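Local coordinates for motility-associated killing factor MakB (Vibrio cholerae serotype O1, PDB 6W1W), which probably serves as one part of a three-component cytotoxin related in structure to the alpha-pore-forming toxins, at residues Phe37-Val41 with Glu50-Arg54; Ile146-Trp150 with Ala256-Lys260; Glu166-Leu170 with Asp238-Leu242; Ile193-Ile199 with Phe214-Thr220; Tyr201-Met205 with Glu251-Ala255. One frame throughout, in Å; residues are numbered along the deposited sequence.

All five contacts belong to one chain. Interactions 2, 3 and 5 lie on one side of its centre; interaction 1 touches 2 and 5 but not 3. Interactions 1 and 2 have centres about 11 Å apart and join through helix packing, Val-51 CG2 lying 3.5 Å from Ile-146 CG2. Helix 251-270 serves both interaction 2 and interaction 5, again with about 11 Å between centres. Ile-167 of interaction 3 touches Ile-258 of interaction 2 as well as Tyr-201 of interaction 5. Interaction 4 is the body of the beta hairpin, its centre about 24 Å from that of interaction 5, which shares strand 193-203 with it. A 1,2-ethanediol, probably from the crystallisation liquor, sits beside interaction 4.

Interaction 1: Phe37-Val41 with Glu50-Arg54; sequences FIGHV and EVRSR
Ile-38 and His-40 meet Arg-52 where the loop that follows helix 9-35 runs past the face of helix 46-66, a loop-on-helix packing. The same loop is also tied to the sheet, through backbone hydrogen bonds of Phe-37 with Ser-213 and of Gly-39 with Phe-211. Arg-52 buries more surface here than any other residue. Its chain leaves the helix, passes the Ile-38 carbonyl with CG and CD, and then bends at chi3 (-41°), turning the guanidinium toward His-40. The imidazole crosses the arginine at about a right angle, its plane 50° from that of the guanidinium. Thus CD2 of His-40, 3.2 Å from Arg-52 CZ, stands over the centre of one guanidinium face, without the two groups forming a parallel stack. The charged end has its strongest partner outside the contact: NH1 makes a salt bridge to Asp-44, in the short link leading into helix 46-66. Beneath this polar layer lies an apolar one. The CG2 branch of Ile-38 lies beside the arginine chain, 3.9 Å from Arg-52 CG. The other branch reaches on to Val-51, which leans against helix 100-151, and there Ile-38 CD1 stops 3.6 Å from Val-51 CG1.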
# COMPACT_ATOMS: atom_id res chain seq x y z
N PHE A 37 -0.18 14.29 -13.66
CA PHE A 37 -0.02 15.12 -14.84
C PHE A 37 -0.01 16.58 -14.41
O PHE A 37 -0.79 16.98 -13.54
CB PHE A 37 -1.15 14.87 -15.85
CG PHE A 37 -1.08 15.73 -17.08
CD1 PHE A 37 -1.59 17.02 -17.08
CD2 PHE A 37 -0.53 15.24 -18.26
CE1 PHE A 37 -1.53 17.81 -18.22
CE2 PHE A 37 -0.47 16.02 -19.40
CZ PHE A 37 -0.97 17.30 -19.38
N ILE A 38 0.88 17.38 -15.00
CA ILE A 38 0.97 18.81 -14.69
C ILE A 38 1.13 19.57 -16.00
O ILE A 38 2.17 19.45 -16.66
CB ILE A 38 2.12 19.14 -13.73
CG1 ILE A 38 1.89 18.46 -12.38
CG2 ILE A 38 2.25 20.64 -13.57
CD1 ILE A 38 2.81 18.93 -11.28
N GLY A 39 0.11 20.34 -16.38
CA GLY A 39 0.15 21.17 -17.57
C GLY A 39 0.66 22.56 -17.27
O GLY A 39 1.33 22.81 -16.27
N HIS A 40 0.32 23.49 -18.17
CA HIS A 40 0.85 24.85 -18.12
C HIS A 40 -0.25 25.85 -17.78
O HIS A 40 -1.43 25.61 -18.02
CB HIS A 40 1.49 25.22 -19.46
CG HIS A 40 2.46 24.20 -19.97
ND1 HIS A 40 2.11 23.21 -20.86
CD2 HIS A 40 3.78 24.02 -19.70
CE1 HIS A 40 3.16 22.46 -21.12
NE2 HIS A 40 4.19 22.93 -20.43
N VAL A 41 0.17 26.97 -17.19
CA VAL A 41 -0.72 28.08 -16.89
C VAL A 41 -0.50 29.19 -17.91
O VAL A 41 0.09 28.96 -18.98
CB VAL A 41 -0.51 28.60 -15.46
CG1 VAL A 41 -0.70 27.48 -14.47
CG2 VAL A 41 0.87 29.23 -15.30
N GLU A 50 9.86 24.28 -13.12
CA GLU A 50 10.65 23.52 -12.16
C GLU A 50 9.85 22.37 -11.57
O GLU A 50 10.37 21.26 -11.39
CB GLU A 50 11.16 24.45 -11.07
CG GLU A 50 12.26 23.87 -10.19
CD GLU A 50 12.85 24.90 -9.25
OE1 GLU A 50 13.50 25.85 -9.74
OE2 GLU A 50 12.65 24.77 -8.02
N VAL A 51 8.57 22.60 -11.27
CA VAL A 51 7.75 21.57 -10.64
C VAL A 51 7.48 20.43 -11.62
O VAL A 51 7.50 19.25 -11.24
CB VAL A 51 6.44 22.17 -10.09
CG1 VAL A 51 5.35 21.13 -10.00
CG2 VAL A 51 6.69 22.78 -8.73
N ARG A 52 7.22 20.76 -12.89
CA ARG A 52 7.00 19.72 -13.89
C ARG A 52 8.21 18.80 -14.00
O ARG A 52 8.06 17.58 -14.13
CB ARG A 52 6.70 20.35 -15.25
CG ARG A 52 5.37 19.93 -15.86
CD ARG A 52 5.17 20.54 -17.24
NE ARG A 52 5.61 21.93 -17.29
CZ ARG A 52 4.90 22.96 -16.85
NH1 ARG A 52 5.39 24.19 -16.94
NH2 ARG A 52 3.71 22.77 -16.31
N SER A 53 9.42 19.38 -13.95
CA SER A 53 10.63 18.57 -14.02
C SER A 53 10.75 17.64 -12.82
O SER A 53 11.03 16.45 -12.98
CB SER A 53 11.85 19.47 -14.12
OG SER A 53 11.83 20.20 -15.34
N ARG A 54 10.53 18.16 -11.61
CA ARG A 54 10.76 17.35 -10.42
C ARG A 54 9.72 16.25 -10.25
O ARG A 54 9.98 15.28 -9.53
CB ARG A 54 10.81 18.25 -9.19
CG ARG A 54 11.74 19.43 -9.38
CD ARG A 54 12.37 19.91 -8.08
NE ARG A 54 13.15 21.12 -8.31
CZ ARG A 54 13.95 21.68 -7.41
NH1 ARG A 54 14.10 21.13 -6.22
NH2 ARG A 54 14.62 22.78 -7.72

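Interaction 2: Ile146-Trp150 with Ala256-Lys260; sequences IQDGW and AAITK
Lys-260 comes against Trp-150 from its first side-chain carbon onward. Its CB sits 3.4 Å from Trp-150 CZ3, at an oblique angle to the indole. CG follows, 3.9 Å from CH2 of the same ring, so the lysine crosses the tryptophan at about a right angle. A bend at chi2 then redirects the chain, CD and CE carry it on, and a second bend at chi4 (-74°) swings the ammonium back over the indole. There NZ stands 4.7 Å from the centroid of the six-membered ring of Trp-150, only 13° off the ring normal, a cation-pi contact made over the face. A 1,2-ethanediol, not the one beside interaction 4 but also probably from the crystallisation liquor, lies close to the lysine side chain.

Here helix 100-151 and helix 251-270 run side by side in the helical bundle, antiparallel at 149°, with 9.7 Å between the axes of the short segments. Trp-150 spans that gap. Its CZ3 edge is directed at the Ala-256 carbonyl oxygen, which lies near the ring plane, while CH2 reaches the backbone of Ala-257 at its CA. Met-160 of helix 157-176 packs on both Trp-150 and Ala-256. One turn earlier, Ile-146 divides its branches between two neighbours: CD1 lies 3.7 Å from Lys-260 CA, and CG2 slides past Thr-259, 3.5 Å from its OG1. The strongest polar partner of that hydroxyl is the carbonyl of Ala-255, back along its own helix, and Ile-146 offers it a hydrocarbon surface alone.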
# COMPACT_ATOMS: atom_id res chain seq x y z
N ILE A 146 7.44 24.33 -5.07
CA ILE A 146 6.18 25.07 -5.01
C ILE A 146 6.28 26.20 -4.00
O ILE A 146 5.72 27.28 -4.21
CB ILE A 146 5.00 24.13 -4.69
CG1 ILE A 146 5.22 23.41 -3.36
CG2 ILE A 146 4.77 23.14 -5.82
CD1 ILE A 146 4.39 22.16 -3.18
N GLN A 147 7.00 25.97 -2.90
CA GLN A 147 7.19 27.00 -1.88
C GLN A 147 7.74 28.29 -2.46
O GLN A 147 7.40 29.38 -2.00
CB GLN A 147 8.12 26.48 -0.78
CG GLN A 147 7.49 26.41 0.59
CD GLN A 147 7.15 27.78 1.14
OE1 GLN A 147 7.81 28.77 0.81
NE2 GLN A 147 6.12 27.85 1.98
N ASP A 148 8.60 28.19 -3.48
CA ASP A 148 9.09 29.40 -4.14
C ASP A 148 7.96 30.12 -4.87
O ASP A 148 7.89 31.35 -4.85
CB ASP A 148 10.22 29.06 -5.11
CG ASP A 148 11.48 28.61 -4.39
OD1 ASP A 148 11.83 29.23 -3.37
OD2 ASP A 148 12.10 27.63 -4.85
N GLY A 149 7.07 29.36 -5.52
CA GLY A 149 5.90 29.98 -6.13
C GLY A 149 4.98 30.62 -5.11
O GLY A 149 4.32 31.62 -5.40
N TRP A 150 4.92 30.05 -3.90
CA TRP A 150 4.08 30.60 -2.85
C TRP A 150 4.56 31.99 -2.43
O TRP A 150 3.76 32.92 -2.32
CB TRP A 150 4.07 29.65 -1.65
CG TRP A 150 2.76 29.57 -0.96
CD1 TRP A 150 2.34 30.36 0.08
CD2 TRP A 150 1.68 28.68 -1.25
NE1 TRP A 150 1.06 30.00 0.45
CE2 TRP A 150 0.64 28.97 -0.35
CE3 TRP A 150 1.50 27.66 -2.19
CZ2 TRP A 150 -0.57 28.28 -0.35
CZ3 TRP A 150 0.30 26.97 -2.19
CH2 TRP A 150 -0.72 27.29 -1.28
N ALA A 256 -0.68 27.43 -7.87
CA ALA A 256 0.16 27.29 -6.68
C ALA A 256 -0.58 26.53 -5.59
O ALA A 256 -0.02 25.62 -4.96
CB ALA A 256 0.59 28.67 -6.18
N ALA A 257 -1.85 26.86 -5.37
CA ALA A 257 -2.62 26.22 -4.31
C ALA A 257 -2.93 24.77 -4.65
O ALA A 257 -2.91 23.90 -3.76
CB ALA A 257 -3.91 27.01 -4.06
N ILE A 258 -3.22 24.47 -5.92
CA ILE A 258 -3.50 23.10 -6.33
C ILE A 258 -2.29 22.20 -6.06
O ILE A 258 -2.40 21.19 -5.35
CB ILE A 258 -3.91 23.05 -7.81
CG1 ILE A 258 -5.27 23.72 -8.01
CG2 ILE A 258 -3.91 21.61 -8.32
CD1 ILE A 258 -5.76 23.73 -9.44
N THR A 259 -1.13 22.57 -6.61
CA THR A 259 0.06 21.72 -6.55
C THR A 259 0.50 21.47 -5.11
O THR A 259 0.93 20.36 -4.77
CB THR A 259 1.20 22.33 -7.36
OG1 THR A 259 1.46 23.66 -6.90
CG2 THR A 259 0.86 22.36 -8.84
N LYS A 260 0.41 22.48 -4.25
CA LYS A 260 0.75 22.29 -2.85
C LYS A 260 -0.08 21.18 -2.22
O LYS A 260 0.44 20.38 -1.43
CB LYS A 260 0.59 23.61 -2.09
CG LYS A 260 0.15 23.50 -0.64
CD LYS A 260 1.24 22.97 0.26
CE LYS A 260 0.96 23.29 1.72
NZ LYS A 260 1.17 24.73 2.03

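Interaction 3: Glu166-Leu170 with Asp238-Leu242; sequences EIGSL and DLDKL
An antiparallel helix pair, helix 157-176 against helix 233-245, closes through Glu-166, Ile-167 and Leu-170 on one side and Asp-238, Leu-239, Lys-241 and Leu-242 on the other. The segment axes approach to 9.3 Å and their directions differ by 164°, near enough to antiparallel for the helices to stay in touch from one turn to the next. Along one side the seam is leucine and isoleucine. Ile-167 crosses Leu-242 obliquely, its CG1 3.8 Å from Leu-242 CD2, and Leu-170 CD1 lies 4.1 Å from the branch carbon CG of Leu-239. Ile-167 also reaches on to Ile-258 of helix 251-270, so this apolar layer extends into a third helix.

The other side is acidic. With CG anti to the backbone N and a bend at chi2 (44°), Glu-166 brings its carboxylate across that of Asp-238, the two planes 53° apart. Glu-166 OE1 lies 2.9 Å from Asp-238 OD1, two acceptors with no hydrogen bond between them. Two like charges held together in a largely buried seam would probably raise each other's affinity for a proton. Ser-173 OG, hydrogen-bonded to Leu-170 O, also lies within weak hydrogen-bonding range of Asp-238 OD2. Lys-241 runs across Glu-166 at about a right angle, but it is the aliphatic part that touches. Its ammonium leads off, leaving Lys-241 NZ 5.4 Å from Glu-166 OE2, while Lys-241 CD lies 3.2 Å from that same oxygen.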
# COMPACT_ATOMS: atom_id res chain seq x y z
N GLU A 166 -9.26 22.82 0.66
CA GLU A 166 -10.46 22.21 0.09
C GLU A 166 -10.12 21.01 -0.77
O GLU A 166 -10.81 19.98 -0.72
CB GLU A 166 -11.24 23.25 -0.72
CG GLU A 166 -12.73 23.02 -0.75
CD GLU A 166 -13.27 22.65 0.62
OE1 GLU A 166 -13.99 21.63 0.72
OE2 GLU A 166 -12.97 23.36 1.59
N ILE A 167 -9.07 21.13 -1.58
CA ILE A 167 -8.60 20.01 -2.39
C ILE A 167 -8.20 18.84 -1.49
O ILE A 167 -8.45 17.67 -1.80
CB ILE A 167 -7.44 20.46 -3.29
CG1 ILE A 167 -7.94 21.45 -4.34
CG2 ILE A 167 -6.77 19.27 -3.95
CD1 ILE A 167 -6.84 22.22 -5.04
N GLY A 168 -7.60 19.15 -0.34
CA GLY A 168 -7.27 18.11 0.62
C GLY A 168 -8.48 17.57 1.35
O GLY A 168 -8.51 16.40 1.74
N SER A 169 -9.49 18.41 1.56
CA SER A 169 -10.74 17.92 2.14
C SER A 169 -11.51 17.07 1.13
O SER A 169 -12.03 16.00 1.47
CB SER A 169 -11.59 19.09 2.63
OG SER A 169 -12.59 18.66 3.53
N LEU A 170 -11.58 17.53 -0.13
CA LEU A 170 -12.20 16.74 -1.18
C LEU A 170 -11.54 15.37 -1.32
O LEU A 170 -12.23 14.35 -1.46
CB LEU A 170 -12.15 17.50 -2.51
CG LEU A 170 -12.46 16.76 -3.81
CD1 LEU A 170 -13.82 16.09 -3.76
CD2 LEU A 170 -12.38 17.70 -5.01
N ASP A 238 -17.73 19.45 -0.89
CA ASP A 238 -16.36 19.88 -1.13
C ASP A 238 -16.15 20.30 -2.58
O ASP A 238 -15.44 21.27 -2.85
CB ASP A 238 -15.38 18.76 -0.76
CG ASP A 238 -15.37 18.47 0.74
OD1 ASP A 238 -15.72 19.38 1.52
OD2 ASP A 238 -15.01 17.34 1.13
N LEU A 239 -16.78 19.59 -3.51
CA LEU A 239 -16.71 19.98 -4.92
C LEU A 239 -17.28 21.37 -5.16
O LEU A 239 -16.70 22.17 -5.90
CB LEU A 239 -17.44 18.95 -5.78
CG LEU A 239 -16.63 17.76 -6.31
CD1 LEU A 239 -17.55 16.60 -6.68
CD2 LEU A 239 -15.80 18.19 -7.50
N ASP A 240 -18.42 21.68 -4.54
CA ASP A 240 -19.05 22.98 -4.77
C ASP A 240 -18.28 24.09 -4.06
O ASP A 240 -18.13 25.18 -4.60
CB ASP A 240 -20.51 22.95 -4.32
CG ASP A 240 -21.44 22.33 -5.35
OD1 ASP A 240 -20.95 21.91 -6.42
OD2 ASP A 240 -22.65 22.26 -5.08
N LYS A 241 -17.80 23.82 -2.85
CA LYS A 241 -17.02 24.81 -2.11
C LYS A 241 -15.76 25.19 -2.88
O LYS A 241 -15.35 26.36 -2.87
CB LYS A 241 -16.67 24.26 -0.73
CG LYS A 241 -16.25 25.30 0.29
CD LYS A 241 -15.89 24.63 1.61
CE LYS A 241 -16.14 25.53 2.81
NZ LYS A 241 -17.60 25.68 3.11
N LEU A 242 -15.15 24.22 -3.57
CA LEU A 242 -13.92 24.49 -4.32
C LEU A 242 -14.18 25.42 -5.49
O LEU A 242 -13.43 26.38 -5.70
CB LEU A 242 -13.31 23.17 -4.79
CG LEU A 242 -11.95 23.25 -5.49
CD1 LEU A 242 -10.94 23.98 -4.61
CD2 LEU A 242 -11.44 21.87 -5.86

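Interaction 4: Ile193-Ile199 with Phe214-Thr220; sequences IQSMVTI and FAGALFT. With EDO (1,2-ethanediol), chain C.
Ser-195 and Leu-218 exchange backbone hydrogen bonds both ways, Leu-218 N reaching Ser-195 O at 2.8 Å and Ser-195 N reaching Leu-218 O at 3.1 Å. They form a hydrogen-bonded pair of the antiparallel hairpin 193-203/209-220, as do Ile-193 and Thr-220 at one end. Between such pairs the side chains meet directly. Gln-194 and Phe-219 lie side by side, pointing the same way, with the amide turned 63° from the ring and Gln-194 OE1 3.4 Å from Phe-219 CE2, at the ring edge. Met-196 folds back at chi2 (-52°) and chi3 (-61°), which lays CE against the backbone of Gly-216, 3.5 Å from its C. On the face that carries Ser-195, Val-197 and Leu-218, Val-197 CG2 packs 3.8 Å from Leu-218 CB.

Further out, helix 225-230 covers Val-197 and Leu-218 through Ile-229, whereas helix 9-35 lies on Phe-219 and Ala-217. Strand 338-346 bonds to the far edge of strand 193-203. A 1,2-ethanediol rests near Gly-216, donating weakly to Ala-217 O. Main-chain bonds therefore set the register, and the mainly apolar contacts of Val-197, Leu-218 and Phe-219 seat the hairpin against helices 225-230 and 9-35, consistent with the stowed tongue of soluble alpha-pore-forming toxins.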
# COMPACT_ATOMS: atom_id res chain seq x y z
N ILE A 193 -12.91 -4.75 -4.43
CA ILE A 193 -12.95 -4.17 -5.77
C ILE A 193 -12.07 -2.94 -5.79
O ILE A 193 -12.25 -2.02 -4.97
CB ILE A 193 -14.39 -3.81 -6.19
CG1 ILE A 193 -15.21 -5.08 -6.43
CG2 ILE A 193 -14.38 -2.93 -7.44
CD1 ILE A 193 -16.61 -4.82 -6.93
N GLN A 194 -11.12 -2.91 -6.72
CA GLN A 194 -10.17 -1.81 -6.86
C GLN A 194 -10.51 -1.03 -8.12
O GLN A 194 -10.45 -1.57 -9.23
CB GLN A 194 -8.74 -2.35 -6.91
CG GLN A 194 -7.67 -1.31 -7.23
CD GLN A 194 -6.27 -1.85 -7.07
OE1 GLN A 194 -6.04 -2.78 -6.29
NE2 GLN A 194 -5.32 -1.29 -7.81
N SER A 195 -10.88 0.24 -7.95
CA SER A 195 -11.23 1.12 -9.05
C SER A 195 -10.39 2.38 -8.98
O SER A 195 -10.15 2.91 -7.89
CB SER A 195 -12.72 1.48 -9.03
OG SER A 195 -13.52 0.41 -8.56
N MET A 196 -9.95 2.87 -10.13
CA MET A 196 -9.08 4.04 -10.20
C MET A 196 -9.92 5.31 -10.27
O MET A 196 -10.73 5.48 -11.19
CB MET A 196 -8.13 3.95 -11.40
CG MET A 196 -7.11 2.82 -11.31
SD MET A 196 -6.17 2.81 -9.77
CE MET A 196 -5.36 4.41 -9.83
N VAL A 197 -9.72 6.20 -9.31
CA VAL A 197 -10.47 7.45 -9.23
C VAL A 197 -9.53 8.57 -9.66
O VAL A 197 -8.67 9.01 -8.90
CB VAL A 197 -11.03 7.69 -7.83
CG1 VAL A 197 -11.83 8.98 -7.79
CG2 VAL A 197 -11.88 6.52 -7.40
N THR A 198 -9.71 9.04 -10.89
CA THR A 198 -9.01 10.22 -11.38
C THR A 198 -9.74 11.47 -10.92
O THR A 198 -10.94 11.63 -11.18
CB THR A 198 -8.92 10.18 -12.90
OG1 THR A 198 -8.39 8.92 -13.33
CG2 THR A 198 -8.03 11.31 -13.40
N ILE A 199 -9.03 12.36 -10.23
CA ILE A 199 -9.51 13.70 -9.91
C ILE A 199 -8.74 14.67 -10.78
O ILE A 199 -7.50 14.71 -10.73
CB ILE A 199 -9.34 14.04 -8.43
CG1 ILE A 199 -9.87 12.92 -7.54
CG2 ILE A 199 -10.02 15.36 -8.10
CD1 ILE A 199 -9.62 13.17 -6.06
N PHE A 214 -4.35 13.78 -11.09
CA PHE A 214 -3.74 12.59 -10.51
C PHE A 214 -4.83 11.61 -10.09
O PHE A 214 -5.97 12.00 -9.83
CB PHE A 214 -2.82 12.94 -9.33
CG PHE A 214 -3.54 13.11 -8.02
CD1 PHE A 214 -4.45 14.13 -7.84
CD2 PHE A 214 -3.27 12.27 -6.95
CE1 PHE A 214 -5.10 14.29 -6.63
CE2 PHE A 214 -3.92 12.43 -5.74
CZ PHE A 214 -4.83 13.44 -5.58
N ALA A 215 -4.45 10.34 -10.02
CA ALA A 215 -5.40 9.25 -9.83
C ALA A 215 -5.00 8.41 -8.62
O ALA A 215 -3.90 8.53 -8.08
CB ALA A 215 -5.49 8.36 -11.07
N GLY A 216 -5.92 7.55 -8.20
CA GLY A 216 -5.70 6.71 -7.04
C GLY A 216 -6.79 5.67 -6.92
O GLY A 216 -7.88 5.81 -7.49
N ALA A 217 -6.48 4.62 -6.17
CA ALA A 217 -7.38 3.47 -6.05
C ALA A 217 -8.36 3.67 -4.91
O ALA A 217 -8.02 4.21 -3.86
CB ALA A 217 -6.59 2.18 -5.83
N LEU A 218 -9.59 3.21 -5.14
CA LEU A 218 -10.64 3.18 -4.13
C LEU A 218 -11.08 1.73 -3.95
O LEU A 218 -11.31 1.03 -4.94
CB LEU A 218 -11.82 4.07 -4.55
CG LEU A 218 -13.01 4.21 -3.60
CD1 LEU A 218 -12.64 5.00 -2.36
CD2 LEU A 218 -14.19 4.84 -4.33
N PHE A 219 -11.19 1.29 -2.71
CA PHE A 219 -11.55 -0.09 -2.40
C PHE A 219 -13.02 -0.16 -1.95
O PHE A 219 -13.39 0.43 -0.94
CB PHE A 219 -10.63 -0.67 -1.33
CG PHE A 219 -9.23 -0.94 -1.81
CD1 PHE A 219 -8.15 -0.82 -0.95
CD2 PHE A 219 -9.00 -1.33 -3.12
CE1 PHE A 219 -6.86 -1.07 -1.39
CE2 PHE A 219 -7.70 -1.58 -3.57
CZ PHE A 219 -6.64 -1.45 -2.71
N THR A 220 -13.83 -0.90 -2.71
CA THR A 220 -15.24 -1.10 -2.38
C THR A 220 -15.52 -2.58 -2.20
O THR A 220 -14.89 -3.43 -2.84
CB THR A 220 -16.16 -0.52 -3.47
OG1 THR A 220 -15.89 -1.17 -4.72
CG2 THR A 220 -15.93 0.98 -3.63
C1 EDO C . -8.67 8.50 -3.26
O1 EDO C . -8.79 7.18 -2.69
C2 EDO C . -8.54 8.39 -4.78
O2 EDO C . -8.15 9.64 -5.34

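Interaction 5: Tyr201-Met205 with Glu251-Ala255; sequences YGVVM and EEAQA
Gln-254 points its amide at the backbone of Val-204, crossing that valine's side chain at about a right angle. With CG anti to its own carbonyl carbon (chi1 -74°) and the chain extended beyond, the glutamine reaches from the start of helix 251-270 to the end of strand 193-203. OE1 accepts the Val-204 N-H at 3.1 Å in a nearly straight bond, 170° at the hydrogen, although the donor is tilted 29° from the amide plane. NE2 returns a weak bond to the carbonyl of Val-204, 3.4 Å from O, while its stronger partner is Ala-249 O just ahead of the helix.

Glu-251, one turn back, crosses Val-203 at about a right angle. Its carboxylate parts the two neighbours: OE1 lies 3.5 Å from Val-203 CG2, and OE2 lies 3.3 Å from Met-205 CB, the methionine passing obliquely. At the first turn of the helix, the carboxylate would probably be stabilised by the helix dipole.

The amide thus does for Val-204 much of what a neighbouring strand would do, taking the N-H firmly and the C=O weakly where the strand gives way, which ties the strand end to the start of the helix.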
# COMPACT_ATOMS: atom_id res chain seq x y z
N TYR A 201 -8.09 18.50 -11.76
CA TYR A 201 -8.20 19.91 -11.40
C TYR A 201 -7.90 20.78 -12.61
O TYR A 201 -7.41 20.30 -13.65
CB TYR A 201 -7.25 20.24 -10.24
CG TYR A 201 -7.42 19.33 -9.05
CD1 TYR A 201 -6.76 18.10 -8.97
CD2 TYR A 201 -8.24 19.69 -7.99
CE1 TYR A 201 -6.92 17.26 -7.88
CE2 TYR A 201 -8.41 18.86 -6.90
CZ TYR A 201 -7.75 17.64 -6.84
OH TYR A 201 -7.93 16.82 -5.75
N GLY A 202 -8.19 22.06 -12.47
CA GLY A 202 -7.98 23.03 -13.53
C GLY A 202 -7.97 24.43 -12.96
O GLY A 202 -8.32 24.66 -11.80
N VAL A 203 -7.56 25.38 -13.80
CA VAL A 203 -7.45 26.79 -13.41
C VAL A 203 -8.36 27.60 -14.33
O VAL A 203 -8.32 27.44 -15.55
CB VAL A 203 -6.00 27.28 -13.48
CG1 VAL A 203 -5.31 26.75 -14.73
CG2 VAL A 203 -5.95 28.81 -13.45
N VAL A 204 -9.18 28.47 -13.74
CA VAL A 204 -10.26 29.14 -14.45
C VAL A 204 -9.98 30.63 -14.57
O VAL A 204 -9.17 31.21 -13.83
CB VAL A 204 -11.62 28.92 -13.76
CG1 VAL A 204 -11.88 27.43 -13.55
CG2 VAL A 204 -11.69 29.67 -12.42
N MET A 205 -10.67 31.26 -15.53
CA MET A 205 -10.67 32.71 -15.72
C MET A 205 -11.78 33.07 -16.69
O MET A 205 -11.55 33.16 -17.90
CB MET A 205 -9.31 33.20 -16.23
CG MET A 205 -8.68 34.28 -15.36
SD MET A 205 -9.43 35.92 -15.52
CE MET A 205 -10.67 35.90 -14.23
N GLU A 251 -4.65 33.33 -11.62
CA GLU A 251 -4.33 32.11 -12.35
C GLU A 251 -3.18 31.35 -11.69
O GLU A 251 -3.29 30.14 -11.42
CB GLU A 251 -3.99 32.43 -13.80
CG GLU A 251 -5.18 32.86 -14.63
CD GLU A 251 -5.36 32.00 -15.87
OE1 GLU A 251 -4.68 30.95 -15.95
OE2 GLU A 251 -6.17 32.37 -16.74
N GLU A 252 -2.07 32.04 -11.43
CA GLU A 252 -0.93 31.37 -10.80
C GLU A 252 -1.27 30.90 -9.39
O GLU A 252 -0.91 29.79 -9.00
CB GLU A 252 0.28 32.31 -10.77
CG GLU A 252 1.01 32.42 -12.10
CD GLU A 252 2.41 32.99 -11.94
OE1 GLU A 252 2.99 32.85 -10.85
OE2 GLU A 252 2.92 33.58 -12.92
N ALA A 253 -1.97 31.74 -8.62
CA ALA A 253 -2.32 31.39 -7.25
C ALA A 253 -3.16 30.12 -7.20
O ALA A 253 -3.01 29.31 -6.27
CB ALA A 253 -3.06 32.55 -6.59
N GLN A 254 -4.04 29.91 -8.18
CA GLN A 254 -4.78 28.66 -8.24
C GLN A 254 -3.84 27.49 -8.47
O GLN A 254 -3.90 26.48 -7.76
CB GLN A 254 -5.84 28.72 -9.34
CG GLN A 254 -7.05 29.57 -8.99
CD GLN A 254 -7.98 29.76 -10.18
OE1 GLN A 254 -8.58 28.80 -10.67
NE2 GLN A 254 -8.08 30.99 -10.66
N ALA A 255 -2.95 27.61 -9.47
CA ALA A 255 -1.98 26.56 -9.74
C ALA A 255 -1.06 26.35 -8.55
O ALA A 255 -0.68 25.21 -8.24
CB ALA A 255 -1.16 26.89 -10.99